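Local coordinates for spore germination protein GerM (Bacillus subtilis subsp. subtilis str. 168, PDB 6GZB) that is of unknown molecular function but affects both sporulation and germination, and is built from two GerMN domains in tandem, at residues M53-L58 with S334-G339; T298-P303 with V330-Q335. All coordinates share one frame; numbering follows the deposited sequence.

Interaction 1 (M53-L58 with S334-G339); sequences MRELYL and SQVNTG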
loop_
_atom_site.group_PDB
_atom_site.type_symbol
_atom_site.label_atom_id
_atom_site.label_comp_id
_atom_site.label_asym_id
_atom_site.label_seq_id
_atom_site.Cartn_x
_atom_site.Cartn_y
_atom_site.Cartn_z
ATOM N N MET A 53 -16.328 1.327 -6.076
ATOM C CA MET A 53 -14.928 1.720 -6.166
ATOM C C MET A 53 -14.059 0.702 -5.427
ATOM O O MET A 53 -14.299 0.405 -4.269
ATOM C CB MET A 53 -14.730 3.113 -5.561
ATOM C CG MET A 53 -15.445 4.236 -6.311
ATOM S SD MET A 53 -15.175 4.186 -8.093
ATOM C CE MET A 53 -13.486 4.763 -8.207
ATOM N N ARG A 54 -13.062 0.157 -6.109
ATOM C CA ARG A 54 -12.280 -0.949 -5.570
ATOM C C ARG A 54 -10.782 -0.712 -5.789
ATOM O O ARG A 54 -10.373 -0.231 -6.838
ATOM C CB ARG A 54 -12.707 -2.259 -6.240
ATOM C CG ARG A 54 -12.317 -3.499 -5.470
ATOM C CD ARG A 54 -13.164 -3.623 -4.217
ATOM N NE ARG A 54 -14.533 -4.005 -4.543
ATOM C CZ ARG A 54 -15.551 -3.945 -3.692
ATOM N NH1 ARG A 54 -15.372 -3.471 -2.467
ATOM N NH2 ARG A 54 -16.751 -4.361 -4.069
ATOM N N GLU A 55 -9.966 -1.087 -4.811
ATOM C CA GLU A 55 -8.516 -1.029 -4.973
ATOM C C GLU A 55 -8.052 -2.148 -5.903
ATOM O O GLU A 55 -8.346 -3.322 -5.677
ATOM C CB GLU A 55 -7.805 -1.136 -3.620
ATOM C CG GLU A 55 -7.899 0.102 -2.737
ATOM C CD GLU A 55 -7.177 -0.068 -1.393
ATOM O OE1 GLU A 55 -6.462 -1.084 -1.188
ATOM O OE2 GLU A 55 -7.291 0.842 -0.550
ATOM N N LEU A 56 -7.363 -1.773 -6.974
ATOM C CA LEU A 56 -6.615 -2.732 -7.776
ATOM C C LEU A 56 -5.133 -2.408 -7.678
ATOM O O LEU A 56 -4.717 -1.283 -7.953
ATOM C CB LEU A 56 -7.061 -2.692 -9.235
ATOM C CG LEU A 56 -8.547 -2.909 -9.504
ATOM C CD1 LEU A 56 -8.812 -2.785 -11.000
ATOM C CD2 LEU A 56 -9.005 -4.264 -8.988
ATOM N N TYR A 57 -4.336 -3.401 -7.299
ATOM C CA TYR A 57 -2.905 -3.194 -7.157
ATOM C C TYR A 57 -2.204 -3.481 -8.480
ATOM O O TYR A 57 -1.868 -4.624 -8.813
ATOM C CB TYR A 57 -2.343 -4.012 -5.982
ATOM C CG TYR A 57 -2.636 -3.344 -4.650
ATOM C CD1 TYR A 57 -3.909 -3.397 -4.098
ATOM C CD2 TYR A 57 -1.724 -2.473 -4.078
ATOM C CE1 TYR A 57 -4.222 -2.698 -2.943
ATOM C CE2 TYR A 57 -2.032 -1.771 -2.927
ATOM C CZ TYR A 57 -3.289 -1.872 -2.373
ATOM O OH TYR A 57 -3.596 -1.154 -1.228
ATOM N N LEU A 58 -2.067 -2.420 -9.266
ATOM C CA LEU A 58 -1.493 -2.510 -10.597
ATOM C C LEU A 58 -0.004 -2.197 -10.539
ATOM O O LEU A 58 0.533 -1.878 -9.475
ATOM C CB LEU A 58 -2.208 -1.524 -11.533
ATOM C CG LEU A 58 -3.726 -1.686 -11.602
ATOM C CD1 LEU A 58 -4.344 -0.576 -12.434
ATOM C CD2 LEU A 58 -4.109 -3.052 -12.157
ATOM N N SER A 334 -10.954 7.021 2.256
ATOM C CA SER A 334 -11.912 5.981 1.872
ATOM C C SER A 334 -11.531 5.379 0.523
ATOM O O SER A 334 -11.709 4.189 0.297
ATOM C CB SER A 334 -13.339 6.545 1.815
ATOM O OG SER A 334 -13.332 7.960 1.863
ATOM N N GLN A 335 -10.996 6.211 -0.362
ATOM C CA GLN A 335 -10.475 5.748 -1.639
ATOM C C GLN A 335 -8.998 6.092 -1.737
ATOM O O GLN A 335 -8.633 7.260 -1.827
ATOM C CB GLN A 335 -11.242 6.409 -2.791
ATOM C CG GLN A 335 -12.710 6.027 -2.824
ATOM C CD GLN A 335 -13.467 6.659 -3.972
ATOM O OE1 GLN A 335 -12.878 7.147 -4.939
ATOM N NE2 GLN A 335 -14.785 6.643 -3.876
ATOM N N VAL A 336 -8.151 5.069 -1.721
ATOM C CA VAL A 336 -6.714 5.258 -1.908
ATOM C C VAL A 336 -6.384 5.355 -3.401
ATOM O O VAL A 336 -6.638 4.422 -4.152
ATOM C CB VAL A 336 -5.926 4.089 -1.291
ATOM C CG1 VAL A 336 -4.427 4.274 -1.508
ATOM C CG2 VAL A 336 -6.252 3.958 0.189
ATOM N N ASN A 337 -5.835 6.488 -3.832
ATOM C CA ASN A 337 -5.347 6.622 -5.213
ATOM C C ASN A 337 -6.479 6.406 -6.222
ATOM O O ASN A 337 -6.415 5.512 -7.067
ATOM C CB ASN A 337 -4.245 5.593 -5.498
ATOM C CG ASN A 337 -2.970 5.851 -4.720
ATOM O OD1 ASN A 337 -2.718 6.962 -4.269
ATOM N ND2 ASN A 337 -2.109 4.839 -4.651
ATOM N N THR A 338 -7.525 7.211 -6.133
ATOM C CA THR A 338 -8.585 7.155 -7.126
ATOM C C THR A 338 -7.951 7.307 -8.489
ATOM O O THR A 338 -7.101 8.163 -8.687
ATOM C CB THR A 338 -9.631 8.262 -6.897
ATOM O OG1 THR A 338 -10.196 8.097 -5.594
ATOM C CG2 THR A 338 -10.742 8.166 -7.933
ATOM N N GLY A 339 -8.251 6.374 -9.379
ATOM C CA GLY A 339 -7.663 6.385 -10.706
ATOM C C GLY A 339 -8.338 7.375 -11.640
ATOM O O GLY A 339 -9.469 7.800 -11.399
#

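Interaction 2 (T298-P303 with V330-Q335); sequences TLTEQP and VSRPSQ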
loop_
_atom_site.group_PDB
_atom_site.type_symbol
_atom_site.label_atom_id
_atom_site.label_comp_id
_atom_site.label_asym_id
_atom_site.label_seq_id
_atom_site.Cartn_x
_atom_site.Cartn_y
_atom_site.Cartn_z
ATOM N N THR A 298 0.572 5.796 5.924
ATOM C CA THR A 298 1.707 5.047 6.457
ATOM C C THR A 298 1.368 4.507 7.849
ATOM O O THR A 298 1.490 3.316 8.117
ATOM C CB THR A 298 2.959 5.932 6.523
ATOM O OG1 THR A 298 3.377 6.280 5.190
ATOM C CG2 THR A 298 4.086 5.222 7.243
ATOM N N LEU A 299 0.854 5.377 8.701
ATOM C CA LEU A 299 0.570 5.005 10.082
ATOM C C LEU A 299 -0.591 4.020 10.197
ATOM O O LEU A 299 -0.523 3.067 10.982
ATOM C CB LEU A 299 0.298 6.251 10.919
ATOM C CG LEU A 299 1.490 6.764 11.732
ATOM C CD1 LEU A 299 2.815 6.458 11.066
ATOM C CD2 LEU A 299 1.381 8.246 12.038
ATOM N N THR A 300 -1.613 4.182 9.362
ATOM C CA THR A 300 -2.760 3.275 9.397
ATOM C C THR A 300 -2.493 1.923 8.741
ATOM O O THR A 300 -3.394 1.100 8.666
ATOM C CB THR A 300 -4.021 3.896 8.752
ATOM O OG1 THR A 300 -3.775 4.241 7.386
ATOM C CG2 THR A 300 -4.446 5.129 9.500
ATOM N N GLU A 301 -1.278 1.699 8.239
ATOM C CA GLU A 301 -0.844 0.349 7.872
ATOM C C GLU A 301 -0.419 -0.445 9.098
ATOM O O GLU A 301 -0.292 -1.662 9.023
ATOM C CB GLU A 301 0.349 0.376 6.906
ATOM C CG GLU A 301 0.048 0.905 5.524
ATOM C CD GLU A 301 -0.931 0.050 4.735
ATOM O OE1 GLU A 301 -1.566 0.607 3.815
ATOM O OE2 GLU A 301 -1.081 -1.157 5.011
ATOM N N GLN A 302 -0.047 0.265 10.143
ATOM C CA GLN A 302 0.436 -0.334 11.361
ATOM C C GLN A 302 -0.702 -0.867 12.174
ATOM O O GLN A 302 -1.783 -0.341 12.133
ATOM C CB GLN A 302 1.278 0.633 12.158
ATOM C CG GLN A 302 2.577 0.968 11.477
ATOM C CD GLN A 302 3.410 1.991 12.190
ATOM O OE1 GLN A 302 3.320 2.134 13.362
ATOM N NE2 GLN A 302 4.221 2.689 11.470
ATOM N N PRO A 303 -0.442 -1.939 12.913
ATOM C CA PRO A 303 -1.425 -2.631 13.735
ATOM C C PRO A 303 -2.053 -1.723 14.755
ATOM O O PRO A 303 -1.360 -1.009 15.438
ATOM C CB PRO A 303 -0.609 -3.729 14.407
ATOM C CG PRO A 303 0.686 -3.771 13.687
ATOM C CD PRO A 303 0.916 -2.396 13.200
ATOM N N VAL A 330 -7.470 12.432 11.841
ATOM C CA VAL A 330 -7.689 12.116 10.438
ATOM C C VAL A 330 -7.582 10.607 10.249
ATOM O O VAL A 330 -6.635 9.961 10.712
ATOM C CB VAL A 330 -6.648 12.817 9.550
ATOM C CG1 VAL A 330 -6.924 12.556 8.077
ATOM C CG2 VAL A 330 -6.633 14.306 9.841
ATOM N N SER A 331 -8.552 10.042 9.548
ATOM C CA SER A 331 -8.551 8.614 9.317
ATOM C C SER A 331 -8.135 8.317 7.878
ATOM O O SER A 331 -7.956 9.216 7.065
ATOM C CB SER A 331 -9.924 8.023 9.630
ATOM O OG SER A 331 -10.920 8.637 8.836
ATOM N N ARG A 332 -7.880 7.048 7.611
ATOM C CA ARG A 332 -7.397 6.616 6.313
ATOM C C ARG A 332 -8.405 6.995 5.230
ATOM O O ARG A 332 -9.603 6.786 5.397
ATOM C CB ARG A 332 -7.205 5.106 6.362
ATOM C CG ARG A 332 -6.585 4.488 5.132
ATOM C CD ARG A 332 -6.363 3.002 5.382
ATOM N NE ARG A 332 -5.783 2.323 4.232
ATOM C CZ ARG A 332 -4.481 2.129 4.058
ATOM N NH1 ARG A 332 -4.047 1.506 2.974
ATOM N NH2 ARG A 332 -3.616 2.560 4.960
ATOM N N PRO A 333 -7.927 7.562 4.118
ATOM C CA PRO A 333 -8.807 7.894 2.995
ATOM C C PRO A 333 -9.706 6.722 2.604
ATOM O O PRO A 333 -9.276 5.566 2.652
ATOM C CB PRO A 333 -7.829 8.207 1.864
ATOM C CG PRO A 333 -6.593 8.674 2.549
ATOM C CD PRO A 333 -6.532 7.967 3.874
ATOM N N SER A 334 -10.954 7.021 2.256
ATOM C CA SER A 334 -11.912 5.981 1.872
ATOM C C SER A 334 -11.531 5.379 0.523
ATOM O O SER A 334 -11.709 4.189 0.297
ATOM C CB SER A 334 -13.339 6.545 1.815
ATOM O OG SER A 334 -13.332 7.960 1.863
ATOM N N GLN A 335 -10.996 6.211 -0.362
ATOM C CA GLN A 335 -10.475 5.748 -1.639
ATOM C C GLN A 335 -8.998 6.092 -1.737
ATOM O O GLN A 335 -8.633 7.260 -1.827
ATOM C CB GLN A 335 -11.242 6.409 -2.791
ATOM C CG GLN A 335 -12.710 6.027 -2.824
ATOM C CD GLN A 335 -13.467 6.659 -3.972
ATOM O OE1 GLN A 335 -12.878 7.147 -4.939
ATOM N NE2 GLN A 335 -14.785 6.643 -3.876
#

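Interaction 1 (M53-L58 with S334-G339)
E55 meets V336 where the C-terminal tail of the tandem GerMN protein passes strand 51-60, the middle strand of a three-stranded antiparallel sheet, between 65-73 and 100-101. At the buried end E55 OE2 lies 3.4 Å from V336 CG2, and no hydrogen bond joins the two segments. E55 sets CG anti to its carbonyl carbon (chi1 -73°) and then runs extended, which carries the carboxylate to the buried valine. Its other oxygen, OE1, takes a 2.9 Å hydrogen bond from Y57 OH, arriving 51° out of the carboxylate plane, and has R181 as a weak, long ion-pair partner. Replacing E55 by an alanine removes the carboxylate, which would probably leave the Y57 hydroxyl without this acceptor and a gap beside V336 CG2. The tail is tied to strand 65-73 instead, by backbone hydrogen bonds of N337 and G339 with T69 and by V336 O accepting from T69 OG1. Toward solvent, partly exposed M53, bent at chi2 and chi3, crosses the amide of exposed Q335 as closely, CG 3.5 Å from NE2; only its CE is loose, 4.4 Å from T338 CG2. Within the tail, T338 OG1 donates in the carbonyl plane to a lone pair of Q335 OE1, at 2.9 Å.

Interaction 2 (T298-P303 with V330-Q335)
R332 reaches from the segment just after strand 330-331 to T300 and E301, beyond the end of helix 289-299, and its guanidinium supplies every hydrogen bond across this contact. With CG anti to the backbone N and the chain straight as far as NE, the arginine passes T300 on its way, its CD 3.5 Å from T300 OG1, and brings its terminal nitrogens to the two acceptors. NH2 donates to T300 OG1 at 3.0 Å with an N-H...O angle of 155°; the hydroxyl oxygen sits at the guanidinium edge, almost in its plane. NH1 makes the salt bridge, 2.8 Å to E301 OE1, on the syn side but tilted out of the carboxylate plane, and the bond is more bent, at 138°. The carboxylate and guanidinium planes stand 81° apart, and this is not a coplanar bidentate pair, since OE1 alone takes both nitrogens, NH2 weakly at 3.1 Å. Both acceptors have further partners: T300 OG1 is also hydrogen-bonded to V296 O one helical turn back, and E301 OE1 to Y204 OH, which would help to fix the carboxylate's rotation. NH2 thus has one good bond, to T300 OG1, and two weak ones, to E301 OE1 and L297 O. The turn presenting the acceptors is itself closed by Q302 N donating to L299 O, 3.0 Å, in a type I beta turn. Around this polar cluster, R332 packs on Y204 of strand 198-208 and both R332 and E301 touch R181, while P333 rests against helix 289-299; the contact thus joins the exit of that helix to the short, weakly bonded outer strand 330-331 of the C-terminal domain's mixed sheet, with strand 198-208 alongside.

How the interactions relate
Both interactions are surface contacts, of similar buried area (197 and 187 Å²), with centres about 14 Å apart. Their segments overlap in sequence along one C-terminal stretch, but no touching residue is common to both. Interaction 2 is local to the C-terminal domain, its segments only 27 residues apart, whereas interaction 1 spans 276 residues and takes the tail across to a strand of the N-terminal domain. The chemistry also differs. The earlier contact along the tail is polar and directional, with a salt bridge and hydrogen bonds, while the later one is van der Waals contact without a cross-segment hydrogen bond. Interaction 1 includes a buried residue, V336; the three touching residues of interaction 2 are all partly exposed.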